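Local coordinates for stage II sporulation protein SA (Bacillus subtilis, PDB 3O6Q), which acts, through this probably cytoplasmic part, as the toxic component of a type II toxin-antitoxin system, causing cell death unless neutralised by the antitoxin SpoIISB, at residues I38-Y42 against I144-L149; L55-A60 against F138-T142; T66-Y72 against N119-T125; G106-I111 against L124-V130. All coordinates share one frame; numbering follows the deposited sequence.

Contact 1 of 4, residues I38-Y42 against I144-L149; sequences IHVYY and IYDLVL
Tyr145 reaches out from the last turns of helix 132-148 and plants its hydroxyl on the backbone of Tyr41. With CG anti to the backbone N (chi1 -169°), CB and CG lead away from the helix and do no more than carry the ring across. Contact with the strand begins at CE1, which lies 3.8 Å from His39 O and close to Val40 CA. On the other flank Tyr145 CE2 faces Tyr41 O at 4.0 Å. Both carbonyl oxygens lie at the ring edge, near its plane. At the tip, OH donates to Tyr41 O over 2.6 Å, lying in the carbonyl plane on a lone pair, with a C=O...donor angle of 119°. Tyr41 CB touches the same hydroxyl oxygen at 3.5 Å.

Branched aliphatic side chains fill in beside the ring. Val40 turns its CG2 onto Val148 CG1 and its other branch towards the Tyr145 hydroxyl. Nearer the strand's N-terminal end, Ile38 CD1 meets Ile144 CG2 at 3.8 Å, the two chains crossing near a right angle. Strand 38-42 also pairs in an antiparallel ladder with a strand from the chain of another protein, while Ile144 and Val148 pack on the second subunit.

A tyrosine suits this place because its ring reaches from helix to strand between aliphatic neighbours and its phenol donates to a strand carbonyl, pinning an interface strand to a buried helix end.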
loop_
_atom_site.group_PDB
_atom_site.type_symbol
_atom_site.label_atom_id
_atom_site.label_comp_id
_atom_site.label_asym_id
_atom_site.label_seq_id
_atom_site.Cartn_x
_atom_site.Cartn_y
_atom_site.Cartn_z
ATOM N N ILE A 38 -13.907 -4.327 -7.253
ATOM C CA ILE A 38 -13.215 -3.870 -8.450
ATOM C C ILE A 38 -14.036 -4.233 -9.692
ATOM O O ILE A 38 -14.508 -5.377 -9.840
ATOM C CB ILE A 38 -11.841 -4.461 -8.575
ATOM C CG1 ILE A 38 -10.995 -4.118 -7.345
ATOM C CG2 ILE A 38 -11.175 -3.869 -9.790
ATOM C CD1 ILE A 38 -9.455 -4.300 -7.575
ATOM N N HIS A 39 -14.242 -3.242 -10.552
ATOM C CA HIS A 39 -14.908 -3.415 -11.845
ATOM C C HIS A 39 -13.841 -3.618 -12.927
ATOM O O HIS A 39 -13.086 -2.700 -13.248
ATOM C CB HIS A 39 -15.726 -2.166 -12.160
ATOM C CG HIS A 39 -16.817 -1.880 -11.169
ATOM N ND1 HIS A 39 -18.151 -1.837 -11.525
ATOM C CD2 HIS A 39 -16.776 -1.612 -9.842
ATOM C CE1 HIS A 39 -18.881 -1.547 -10.461
ATOM N NE2 HIS A 39 -18.072 -1.416 -9.423
ATOM N N VAL A 40 -13.771 -4.818 -13.499
ATOM C CA VAL A 40 -12.709 -5.159 -14.477
ATOM C C VAL A 40 -13.182 -5.158 -15.929
ATOM O O VAL A 40 -14.018 -5.958 -16.309
ATOM C CB VAL A 40 -12.078 -6.508 -14.160
ATOM C CG1 VAL A 40 -11.081 -6.877 -15.211
ATOM C CG2 VAL A 40 -11.430 -6.436 -12.764
ATOM N N TYR A 41 -12.629 -4.231 -16.716
ATOM C CA TYR A 41 -12.924 -4.069 -18.148
ATOM C C TYR A 41 -11.811 -4.729 -18.937
ATOM O O TYR A 41 -10.630 -4.492 -18.668
ATOM C CB TYR A 41 -12.971 -2.584 -18.540
ATOM C CG TYR A 41 -14.092 -1.778 -17.923
ATOM C CD1 TYR A 41 -15.033 -1.160 -18.717
ATOM C CD2 TYR A 41 -14.224 -1.651 -16.558
ATOM C CE1 TYR A 41 -16.071 -0.424 -18.167
ATOM C CE2 TYR A 41 -15.268 -0.930 -15.993
ATOM C CZ TYR A 41 -16.176 -0.323 -16.804
ATOM O OH TYR A 41 -17.190 0.406 -16.264
ATOM N N TYR A 42 -12.198 -5.559 -19.897
ATOM C CA TYR A 42 -11.253 -6.238 -20.799
ATOM C C TYR A 42 -11.872 -6.365 -22.199
ATOM O O TYR A 42 -13.046 -6.040 -22.414
ATOM C CB TYR A 42 -10.908 -7.629 -20.253
ATOM C CG TYR A 42 -12.120 -8.535 -20.274
ATOM C CD1 TYR A 42 -12.467 -9.221 -21.444
ATOM C CD2 TYR A 42 -12.959 -8.658 -19.168
ATOM C CE1 TYR A 42 -13.602 -10.036 -21.511
ATOM C CE2 TYR A 42 -14.096 -9.464 -19.218
ATOM C CZ TYR A 42 -14.413 -10.151 -20.392
ATOM O OH TYR A 42 -15.532 -10.951 -20.453
ATOM N N ILE A 144 -2.731 -4.742 -9.214
ATOM C CA ILE A 144 -3.894 -5.484 -8.770
ATOM C C ILE A 144 -4.897 -5.645 -9.894
ATOM O O ILE A 144 -5.464 -6.702 -10.072
ATOM C CB ILE A 144 -4.575 -4.800 -7.593
ATOM C CG1 ILE A 144 -3.623 -4.790 -6.377
ATOM C CG2 ILE A 144 -5.911 -5.499 -7.276
ATOM C CD1 ILE A 144 -3.862 -3.634 -5.416
ATOM N N TYR A 145 -5.094 -4.611 -10.693
ATOM C CA TYR A 145 -5.988 -4.729 -11.850
ATOM C C TYR A 145 -5.582 -5.863 -12.768
ATOM O O TYR A 145 -6.416 -6.705 -13.145
ATOM C CB TYR A 145 -6.050 -3.423 -12.630
ATOM C CG TYR A 145 -7.137 -3.350 -13.680
ATOM C CD1 TYR A 145 -8.429 -2.938 -13.353
ATOM C CD2 TYR A 145 -6.869 -3.650 -15.017
ATOM C CE1 TYR A 145 -9.418 -2.838 -14.319
ATOM C CE2 TYR A 145 -7.847 -3.536 -15.977
ATOM C CZ TYR A 145 -9.118 -3.133 -15.607
ATOM O OH TYR A 145 -10.077 -3.100 -16.576
ATOM N N ASP A 146 -4.297 -5.927 -13.100
ATOM C CA ASP A 146 -3.822 -6.968 -14.023
ATOM C C ASP A 146 -4.015 -8.354 -13.418
ATOM O O ASP A 146 -4.433 -9.291 -14.102
ATOM C CB ASP A 146 -2.366 -6.766 -14.324
ATOM C CG ASP A 146 -1.914 -7.581 -15.526
ATOM O OD1 ASP A 146 -2.025 -8.833 -15.502
ATOM O OD2 ASP A 146 -1.459 -6.978 -16.523
ATOM N N LEU A 147 -3.733 -8.470 -12.122
ATOM C CA LEU A 147 -3.818 -9.762 -11.437
ATOM C C LEU A 147 -5.239 -10.286 -11.311
ATOM O O LEU A 147 -5.438 -11.475 -11.175
ATOM C CB LEU A 147 -3.220 -9.664 -10.042
ATOM C CG LEU A 147 -1.704 -9.556 -10.052
ATOM C CD1 LEU A 147 -1.231 -9.089 -8.674
ATOM C CD2 LEU A 147 -1.075 -10.873 -10.479
ATOM N N VAL A 148 -6.211 -9.391 -11.346
ATOM C CA VAL A 148 -7.582 -9.754 -11.208
ATOM C C VAL A 148 -8.178 -10.245 -12.543
ATOM O O VAL A 148 -9.218 -10.901 -12.541
ATOM C CB VAL A 148 -8.365 -8.591 -10.621
ATOM C CG1 VAL A 148 -9.780 -8.625 -11.098
ATOM C CG2 VAL A 148 -8.277 -8.636 -9.093
ATOM N N LEU A 149 -7.511 -9.992 -13.670
ATOM C CA LEU A 149 -7.998 -10.501 -14.970
ATOM C C LEU A 149 -7.980 -12.036 -15.086
ATOM O O LEU A 149 -7.075 -12.686 -14.556
ATOM C CB LEU A 149 -7.170 -9.934 -16.112
ATOM C CG LEU A 149 -7.329 -8.460 -16.371
ATOM C CD1 LEU A 149 -6.596 -8.138 -17.646
ATOM C CD2 LEU A 149 -8.806 -8.163 -16.504
#

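Contact 2 of 4, residues L55-A60 against F138-T142; sequences LLKTYA and FTSLT
Leu56 O is gripped within its own helix by Ala60 N at 2.9 Å, more weakly by Tyr59 N, and meets the edge of the Phe138 ring, where CE1 comes within 3.6 Å. Ala60 N lies near the same ring plane, and Ala60 CB touches Phe138 CZ at 3.9 Å; the small alanine lets the ring edge lie close to the backbone. Leu56 sends CD2 to Phe138 CD1 at 3.7 Å.

Leu141 packs on one face of Tyr59. Its CD2 stands over the ring centre, 3.7 Å from the centroid and 13° off the normal, a clear CH-pi contact; CD1 reaches Tyr59 CG. Leu55 completes the row with CD2 against Leu141 O.

The axes of the two short segments run at 141° and 10.2 Å apart. Leu56, Ala60 and Phe138 also rest on Ala67 of strand 66-71. Two helices thus pack in roughly antiparallel fashion against one face of an antiparallel sheet, an alpha/beta layering that resembles that of GAF-like domains.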
loop_
_atom_site.group_PDB
_atom_site.type_symbol
_atom_site.label_atom_id
_atom_site.label_comp_id
_atom_site.label_asym_id
_atom_site.label_seq_id
_atom_site.Cartn_x
_atom_site.Cartn_y
_atom_site.Cartn_z
ATOM N N LEU A 55 -10.557 2.748 -11.839
ATOM C CA LEU A 55 -10.036 2.236 -10.590
ATOM C C LEU A 55 -9.217 3.306 -9.903
ATOM O O LEU A 55 -9.376 3.566 -8.710
ATOM C CB LEU A 55 -9.168 1.016 -10.876
ATOM C CG LEU A 55 -8.620 0.297 -9.654
ATOM C CD1 LEU A 55 -9.749 -0.094 -8.719
ATOM C CD2 LEU A 55 -7.716 -0.914 -10.104
ATOM N N LEU A 56 -8.322 3.918 -10.663
ATOM C CA LEU A 56 -7.531 5.025 -10.132
ATOM C C LEU A 56 -8.485 6.088 -9.603
ATOM O O LEU A 56 -8.331 6.537 -8.491
ATOM C CB LEU A 56 -6.574 5.604 -11.181
ATOM C CG LEU A 56 -5.520 4.659 -11.811
ATOM C CD1 LEU A 56 -4.671 5.428 -12.754
ATOM C CD2 LEU A 56 -4.656 4.029 -10.801
ATOM N N LYS A 57 -9.499 6.440 -10.373
ATOM C CA LYS A 57 -10.458 7.438 -9.940
ATOM C C LYS A 57 -11.236 7.066 -8.695
ATOM O O LYS A 57 -11.481 7.918 -7.858
ATOM C CB LYS A 57 -11.412 7.789 -11.064
ATOM C CG LYS A 57 -10.806 8.826 -11.992
ATOM C CD LYS A 57 -11.533 8.982 -13.291
ATOM C CE LYS A 57 -10.768 9.963 -14.159
ATOM N NZ LYS A 57 -11.336 9.979 -15.517
ATOM N N THR A 58 -11.582 5.803 -8.529
ATOM C CA THR A 58 -12.311 5.372 -7.350
ATOM C C THR A 58 -11.530 5.706 -6.072
ATOM O O THR A 58 -12.068 6.207 -5.081
ATOM C CB THR A 58 -12.621 3.853 -7.451
ATOM O OG1 THR A 58 -13.560 3.641 -8.531
ATOM C CG2 THR A 58 -13.174 3.310 -6.143
ATOM N N TYR A 59 -10.242 5.460 -6.130
ATOM C CA TYR A 59 -9.357 5.674 -5.006
ATOM C C TYR A 59 -9.005 7.139 -4.809
ATOM O O TYR A 59 -9.072 7.653 -3.693
ATOM C CB TYR A 59 -8.100 4.792 -5.184
ATOM C CG TYR A 59 -8.363 3.352 -4.771
ATOM C CD1 TYR A 59 -9.179 2.508 -5.540
ATOM C CD2 TYR A 59 -7.870 2.860 -3.561
ATOM C CE1 TYR A 59 -9.437 1.187 -5.110
ATOM C CE2 TYR A 59 -8.104 1.535 -3.150
ATOM C CZ TYR A 59 -8.890 0.721 -3.904
ATOM O OH TYR A 59 -9.136 -0.559 -3.420
ATOM N N ALA A 60 -8.618 7.814 -5.882
ATOM C CA ALA A 60 -8.221 9.213 -5.774
ATOM C C ALA A 60 -9.412 10.040 -5.292
ATOM O O ALA A 60 -9.251 10.935 -4.485
ATOM C CB ALA A 60 -7.693 9.744 -7.102
ATOM N N PHE A 138 -0.654 4.150 -6.393
ATOM C CA PHE A 138 -1.397 4.104 -7.619
ATOM C C PHE A 138 -0.859 3.097 -8.603
ATOM O O PHE A 138 -1.641 2.508 -9.331
ATOM C CB PHE A 138 -1.604 5.503 -8.187
ATOM C CG PHE A 138 -2.699 6.255 -7.441
ATOM C CD1 PHE A 138 -4.015 6.150 -7.850
ATOM C CD2 PHE A 138 -2.431 6.922 -6.282
ATOM C CE1 PHE A 138 -5.027 6.760 -7.134
ATOM C CE2 PHE A 138 -3.447 7.525 -5.558
ATOM C CZ PHE A 138 -4.736 7.443 -5.973
ATOM N N THR A 139 0.464 2.822 -8.592
ATOM C CA THR A 139 0.972 1.748 -9.432
ATOM C C THR A 139 0.612 0.372 -8.871
ATOM O O THR A 139 0.322 -0.526 -9.619
ATOM C CB THR A 139 2.466 1.875 -9.756
ATOM O OG1 THR A 139 3.284 1.781 -8.559
ATOM C CG2 THR A 139 2.679 3.159 -10.472
ATOM N N SER A 140 0.627 0.213 -7.562
ATOM C CA SER A 140 0.083 -0.993 -6.929
ATOM C C SER A 140 -1.272 -1.365 -7.446
ATOM O O SER A 140 -1.551 -2.530 -7.696
ATOM C CB SER A 140 -0.051 -0.781 -5.424
ATOM O OG SER A 140 1.262 -0.713 -4.862
ATOM N N LEU A 141 -2.122 -0.376 -7.631
ATOM C CA LEU A 141 -3.484 -0.643 -8.081
ATOM C C LEU A 141 -3.538 -1.161 -9.522
ATOM O O LEU A 141 -4.328 -2.031 -9.864
ATOM C CB LEU A 141 -4.325 0.641 -7.980
ATOM C CG LEU A 141 -4.915 1.094 -6.663
ATOM C CD1 LEU A 141 -5.412 2.528 -6.900
ATOM C CD2 LEU A 141 -6.070 0.150 -6.248
ATOM N N THR A 142 -2.727 -0.585 -10.380
ATOM C CA THR A 142 -2.582 -1.074 -11.751
ATOM C C THR A 142 -2.123 -2.518 -11.735
ATOM O O THR A 142 -2.549 -3.297 -12.568
ATOM C CB THR A 142 -1.554 -0.241 -12.564
ATOM O OG1 THR A 142 -0.256 -0.374 -11.986
ATOM C CG2 THR A 142 -1.924 1.239 -12.615
#

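Contact 3 of 4, residues T66-Y72 against N119-T125; sequences TASLCHY and NYVIKLT
Tyr120 lays its ring beside His71, and Tyr72 packs on Val121; Tyr120, Tyr72 and Val121 bury the most surface here. CE1 of Tyr120 stands 3.4 Å above the plane of the His71 ring, offset toward the rim. The planes meet at 38°, too oblique for a stack or a T-shape. Nearer its root, Tyr120 CB rests against Cys70 O and, 3.7 Å away, Leu69 CD1, so a residue with both a broad ring and an apolar stem bridges neighbouring positions.

Strands 66-71 and 118-125 form an antiparallel ladder in which Thr66, Ser68 and Cys70 make hydrogen-bonded pairs with Thr125, Lys123 and Val121; Cys70 SG is also disulfide-bonded to the chain of another protein. Ala67 and Leu69 occupy non-hydrogen-bonded pairs with Leu124 and Ile122, turning apolar side chains to the face covered by helices 45-61 and 132-148. Here Ala67 CB lies 3.4 Å from Leu124 CD2.

Beyond the strand end, Tyr72 N adds one more bond, to Asn119 O at 2.9 Å. Tyr72 lies on the side of helix 75-82, and CG anti to N (chi1 -165°) brings its ring against Val121. Val121 CG2 touches it obliquely near its attachment, 3.5 Å from Tyr72 CG, while Tyr72 OH bonds Asp96.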
loop_
_atom_site.group_PDB
_atom_site.type_symbol
_atom_site.label_atom_id
_atom_site.label_comp_id
_atom_site.label_asym_id
_atom_site.label_seq_id
_atom_site.Cartn_x
_atom_site.Cartn_y
_atom_site.Cartn_z
ATOM N N THR A 66 -6.318 14.070 -7.511
ATOM C CA THR A 66 -6.937 13.677 -8.770
ATOM C C THR A 66 -5.998 12.739 -9.519
ATOM O O THR A 66 -4.833 13.022 -9.649
ATOM C CB THR A 66 -7.194 14.913 -9.658
ATOM O OG1 THR A 66 -7.883 15.909 -8.906
ATOM C CG2 THR A 66 -8.052 14.578 -10.865
ATOM N N ALA A 67 -6.534 11.629 -10.025
ATOM C CA ALA A 67 -5.792 10.699 -10.873
ATOM C C ALA A 67 -6.509 10.560 -12.221
ATOM O O ALA A 67 -7.745 10.616 -12.294
ATOM C CB ALA A 67 -5.646 9.371 -10.203
ATOM N N SER A 68 -5.717 10.399 -13.281
ATOM C CA SER A 68 -6.216 10.242 -14.645
ATOM C C SER A 68 -5.244 9.371 -15.416
ATOM O O SER A 68 -4.081 9.261 -15.050
ATOM C CB SER A 68 -6.305 11.570 -15.362
ATOM O OG SER A 68 -7.041 12.514 -14.633
ATOM N N LEU A 69 -5.752 8.769 -16.483
ATOM C CA LEU A 69 -4.981 7.990 -17.417
ATOM C C LEU A 69 -5.028 8.748 -18.725
ATOM O O LEU A 69 -6.096 8.936 -19.294
ATOM C CB LEU A 69 -5.592 6.604 -17.587
ATOM C CG LEU A 69 -4.683 5.637 -18.380
ATOM C CD1 LEU A 69 -3.295 5.583 -17.784
ATOM C CD2 LEU A 69 -5.220 4.231 -18.433
ATOM N N CYS A 70 -3.873 9.222 -19.184
ATOM C CA CYS A 70 -3.827 10.115 -20.318
ATOM C C CYS A 70 -3.117 9.431 -21.473
ATOM O O CYS A 70 -2.089 8.787 -21.280
ATOM C CB CYS A 70 -3.112 11.417 -19.928
ATOM S SG CYS A 70 -3.948 12.393 -18.681
ATOM N N HIS A 71 -3.682 9.556 -22.672
ATOM C CA HIS A 71 -3.025 9.048 -23.859
ATOM C C HIS A 71 -1.695 9.770 -23.969
ATOM O O HIS A 71 -1.593 10.943 -23.614
ATOM C CB HIS A 71 -3.886 9.280 -25.107
ATOM C CG HIS A 71 -5.072 8.359 -25.208
ATOM N ND1 HIS A 71 -4.982 7.083 -25.726
ATOM C CD2 HIS A 71 -6.372 8.531 -24.851
ATOM C CE1 HIS A 71 -6.174 6.507 -25.678
ATOM N NE2 HIS A 71 -7.032 7.361 -25.145
ATOM N N TYR A 72 -0.671 9.061 -24.412
ATOM C CA TYR A 72 0.633 9.658 -24.606
ATOM C C TYR A 72 1.275 9.067 -25.870
ATOM O O TYR A 72 2.422 8.618 -25.859
ATOM C CB TYR A 72 1.493 9.459 -23.352
ATOM C CG TYR A 72 2.718 10.352 -23.343
ATOM C CD1 TYR A 72 2.637 11.682 -22.953
ATOM C CD2 TYR A 72 3.948 9.873 -23.744
ATOM C CE1 TYR A 72 3.748 12.513 -22.981
ATOM C CE2 TYR A 72 5.062 10.690 -23.761
ATOM C CZ TYR A 72 4.962 12.013 -23.381
ATOM O OH TYR A 72 6.084 12.827 -23.428
ATOM N N ASN A 119 0.928 3.766 -25.349
ATOM C CA ASN A 119 1.531 4.611 -24.324
ATOM C C ASN A 119 0.542 5.537 -23.679
ATOM O O ASN A 119 -0.279 6.154 -24.335
ATOM C CB ASN A 119 2.687 5.424 -24.902
ATOM C CG ASN A 119 3.879 4.532 -25.291
ATOM O OD1 ASN A 119 4.032 3.423 -24.794
ATOM N ND2 ASN A 119 4.687 5.003 -26.213
ATOM N N TYR A 120 0.659 5.632 -22.367
ATOM C CA TYR A 120 -0.158 6.499 -21.572
ATOM C C TYR A 120 0.713 7.132 -20.491
ATOM O O TYR A 120 1.905 6.804 -20.356
ATOM C CB TYR A 120 -1.289 5.700 -20.883
ATOM C CG TYR A 120 -2.281 5.029 -21.805
ATOM C CD1 TYR A 120 -3.481 5.644 -22.096
ATOM C CD2 TYR A 120 -2.033 3.776 -22.358
ATOM C CE1 TYR A 120 -4.411 5.053 -22.924
ATOM C CE2 TYR A 120 -2.974 3.158 -23.205
ATOM C CZ TYR A 120 -4.170 3.814 -23.479
ATOM O OH TYR A 120 -5.149 3.272 -24.298
ATOM N N VAL A 121 0.109 8.055 -19.740
ATOM C CA VAL A 121 0.748 8.637 -18.585
ATOM C C VAL A 121 -0.309 8.722 -17.509
ATOM O O VAL A 121 -1.371 9.238 -17.741
ATOM C CB VAL A 121 1.369 10.020 -18.922
ATOM C CG1 VAL A 121 1.817 10.733 -17.680
ATOM C CG2 VAL A 121 2.543 9.845 -19.839
ATOM N N ILE A 122 -0.047 8.122 -16.364
ATOM C CA ILE A 122 -0.904 8.282 -15.219
ATOM C C ILE A 122 -0.572 9.645 -14.596
ATOM O O ILE A 122 0.518 9.833 -14.061
ATOM C CB ILE A 122 -0.671 7.163 -14.177
ATOM C CG1 ILE A 122 -0.980 5.779 -14.739
ATOM C CG2 ILE A 122 -1.578 7.374 -12.947
ATOM C CD1 ILE A 122 -0.207 4.667 -14.000
ATOM N N LYS A 123 -1.514 10.580 -14.670
ATOM C CA LYS A 123 -1.389 11.884 -14.044
ATOM C C LYS A 123 -1.971 11.912 -12.650
ATOM O O LYS A 123 -3.168 11.729 -12.495
ATOM C CB LYS A 123 -2.126 12.917 -14.882
ATOM C CG LYS A 123 -2.009 14.371 -14.411
ATOM C CD LYS A 123 -2.610 15.308 -15.441
ATOM C CE LYS A 123 -2.643 16.753 -14.956
ATOM N NZ LYS A 123 -3.411 17.690 -15.867
ATOM N N LEU A 124 -1.130 12.180 -11.651
ATOM C CA LEU A 124 -1.571 12.466 -10.271
ATOM C C LEU A 124 -1.284 13.909 -9.850
ATOM O O LEU A 124 -0.118 14.340 -9.821
ATOM C CB LEU A 124 -0.852 11.569 -9.280
ATOM C CG LEU A 124 -0.840 10.057 -9.565
ATOM C CD1 LEU A 124 -0.041 9.387 -8.485
ATOM C CD2 LEU A 124 -2.248 9.459 -9.691
ATOM N N THR A 125 -2.334 14.648 -9.492
ATOM C CA THR A 125 -2.191 15.996 -8.940
ATOM C C THR A 125 -2.966 16.155 -7.635
ATOM O O THR A 125 -3.851 15.364 -7.327
ATOM C CB THR A 125 -2.743 17.069 -9.877
ATOM O OG1 THR A 125 -4.158 16.895 -9.963
ATOM C CG2 THR A 125 -2.080 16.985 -11.250
#

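Contact 4 of 4, residues G106-I111 against L124-V130; sequences GKVVLI and LTSDSIV
Val130 presses its CG2 methyl into a shallow hollow formed by the backbone of Lys107 and the side chain of Val109. With chi1 at -88°, Val130 CG2 points at the Lys107 carbonyl and lies 3.3 Å from Lys107 C. Val109 CG2 closes the hollow from the strand side, 3.8 Å from Val130 CB. Further along, the tip of Ile111 extends the same apolar surface, its CD1 reaching Leu124 CD1 at 4.1 Å. On the other face of the hairpin Val108 and Thr125 lie side by side, methyl near methyl.

Regular pairing covers Val109 with Leu124 and Val108 with Thr125; the first pair has two nearly straight backbone bonds, the one from Val109 N to Leu124 O spanning 2.8 Å. Beyond them Ser126 N makes a weak bond to Lys107 O. Gly106 has a positive phi (78°), a shape glycine adopts readily, and its O accepts from Val130 N at 2.7 Å with Ile129 CA close beside.

The aliphatic part of Lys107 arches over the bend at 126-128. Turned at chi2 (-66°), it lays CD 3.4 Å from Ser126 O and delivers NZ to Asp127 O, at 3.1 Å; its approach to Ser128 O is doubtfully short in the model. A lysine thus suits the loop: its long apolar stem drapes the turn, and its ammonium probably offsets the negative end of the Asp127 carbonyl.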
loop_
_atom_site.group_PDB
_atom_site.type_symbol
_atom_site.label_atom_id
_atom_site.label_comp_id
_atom_site.label_asym_id
_atom_site.label_seq_id
_atom_site.Cartn_x
_atom_site.Cartn_y
_atom_site.Cartn_z
ATOM N N GLY A 106 5.668 19.098 -5.049
ATOM C CA GLY A 106 4.847 18.051 -4.502
ATOM C C GLY A 106 3.384 18.130 -4.905
ATOM O O GLY A 106 2.522 17.716 -4.145
ATOM N N LYS A 107 3.101 18.651 -6.090
ATOM C CA LYS A 107 1.731 18.791 -6.594
ATOM C C LYS A 107 1.403 17.936 -7.834
ATOM O O LYS A 107 0.240 17.708 -8.117
ATOM C CB LYS A 107 1.462 20.261 -6.963
ATOM C CG LYS A 107 1.736 21.290 -5.857
ATOM C CD LYS A 107 0.805 21.178 -4.633
ATOM C CE LYS A 107 1.230 22.192 -3.580
ATOM N NZ LYS A 107 0.596 22.004 -2.268
ATOM N N VAL A 108 2.412 17.497 -8.577
ATOM C CA VAL A 108 2.205 16.689 -9.794
ATOM C C VAL A 108 3.172 15.482 -9.802
ATOM O O VAL A 108 4.362 15.631 -9.554
ATOM C CB VAL A 108 2.459 17.525 -11.118
ATOM C CG1 VAL A 108 2.132 16.704 -12.370
ATOM C CG2 VAL A 108 1.673 18.828 -11.131
ATOM N N VAL A 109 2.642 14.300 -10.077
ATOM C CA VAL A 109 3.435 13.137 -10.417
ATOM C C VAL A 109 2.938 12.631 -11.766
ATOM O O VAL A 109 1.747 12.446 -11.941
ATOM C CB VAL A 109 3.230 12.026 -9.413
ATOM C CG1 VAL A 109 4.221 10.948 -9.624
ATOM C CG2 VAL A 109 3.360 12.566 -8.023
ATOM N N LEU A 110 3.835 12.473 -12.739
ATOM C CA LEU A 110 3.475 11.918 -14.067
ATOM C C LEU A 110 4.288 10.655 -14.279
ATOM O O LEU A 110 5.513 10.655 -14.157
ATOM C CB LEU A 110 3.734 12.903 -15.190
ATOM C CG LEU A 110 3.056 14.274 -15.037
ATOM C CD1 LEU A 110 3.564 15.164 -16.158
ATOM C CD2 LEU A 110 1.517 14.204 -14.968
ATOM N N ILE A 111 3.566 9.571 -14.591
ATOM C CA ILE A 111 4.087 8.209 -14.538
ATOM C C ILE A 111 3.823 7.565 -15.881
ATOM O O ILE A 111 2.673 7.272 -16.216
ATOM C CB ILE A 111 3.373 7.403 -13.461
ATOM C CG1 ILE A 111 3.284 8.169 -12.143
ATOM C CG2 ILE A 111 4.095 6.097 -13.209
ATOM C CD1 ILE A 111 2.455 7.431 -11.076
ATOM N N LEU A 124 -1.130 12.180 -11.651
ATOM C CA LEU A 124 -1.571 12.466 -10.271
ATOM C C LEU A 124 -1.284 13.909 -9.850
ATOM O O LEU A 124 -0.118 14.340 -9.821
ATOM C CB LEU A 124 -0.852 11.569 -9.280
ATOM C CG LEU A 124 -0.840 10.057 -9.565
ATOM C CD1 LEU A 124 -0.041 9.387 -8.485
ATOM C CD2 LEU A 124 -2.248 9.459 -9.691
ATOM N N THR A 125 -2.334 14.648 -9.492
ATOM C CA THR A 125 -2.191 15.996 -8.940
ATOM C C THR A 125 -2.966 16.155 -7.635
ATOM O O THR A 125 -3.851 15.364 -7.327
ATOM C CB THR A 125 -2.743 17.069 -9.877
ATOM O OG1 THR A 125 -4.158 16.895 -9.963
ATOM C CG2 THR A 125 -2.080 16.985 -11.250
ATOM N N SER A 126 -2.649 17.211 -6.892
ATOM C CA SER A 126 -3.238 17.416 -5.586
ATOM C C SER A 126 -3.070 18.868 -5.212
ATOM O O SER A 126 -2.048 19.469 -5.488
ATOM C CB SER A 126 -2.547 16.523 -4.549
ATOM O OG SER A 126 -3.107 16.655 -3.267
ATOM N N ASP A 127 -4.085 19.405 -4.553
ATOM C CA ASP A 127 -3.994 20.711 -3.935
ATOM C C ASP A 127 -3.125 20.700 -2.676
ATOM O O ASP A 127 -2.491 21.709 -2.385
ATOM C CB ASP A 127 -5.390 21.251 -3.622
ATOM C CG ASP A 127 -6.052 21.881 -4.843
ATOM O OD1 ASP A 127 -5.389 22.686 -5.565
ATOM O OD2 ASP A 127 -7.245 21.579 -5.075
ATOM N N SER A 128 -3.078 19.581 -1.948
ATOM C CA SER A 128 -2.116 19.433 -0.851
ATOM C C SER A 128 -0.803 18.863 -1.370
ATOM O O SER A 128 0.066 19.642 -1.742
ATOM C CB SER A 128 -2.664 18.603 0.316
ATOM O OG SER A 128 -3.136 17.348 -0.108
ATOM N N ILE A 129 -0.670 17.535 -1.440
ATOM C CA ILE A 129 0.622 16.918 -1.745
ATOM C C ILE A 129 0.498 15.573 -2.440
ATOM O O ILE A 129 -0.311 14.761 -2.032
ATOM C CB ILE A 129 1.419 16.736 -0.447
ATOM C CG1 ILE A 129 2.144 18.040 -0.091
ATOM C CG2 ILE A 129 2.421 15.676 -0.553
ATOM C CD1 ILE A 129 2.638 18.074 1.360
ATOM N N VAL A 130 1.286 15.349 -3.488
ATOM C CA VAL A 130 1.473 14.020 -4.060
ATOM C C VAL A 130 2.967 13.741 -4.242
ATOM O O VAL A 130 3.701 14.577 -4.730
ATOM C CB VAL A 130 0.864 13.795 -5.488
ATOM C CG1 VAL A 130 -0.574 13.341 -5.425
ATOM C CG2 VAL A 130 1.017 15.022 -6.367
#

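In the fold
After the long helix 7-35, the chain enters strand 38-42, where contact 1 closes the widest loop, bringing in the end of helix 132-148. Inside that loop, contact 2 joins helix 45-61 to the same late helix, and the two touch where Tyr145 meets Leu55. Contacts 3 and 4 both lie within those two loops, contact 3 pairing strand 66-71 with strand 118-125. Contact 4 begins inside the loop of contact 3 but ends beyond it, so these two cross; they share Leu124 and Thr125, and strand 118-125 becomes the middle partner of both. Leu56 and Phe138 then seat the helix pair of contact 2 on Ile122 and Leu124, tying helices to sheet.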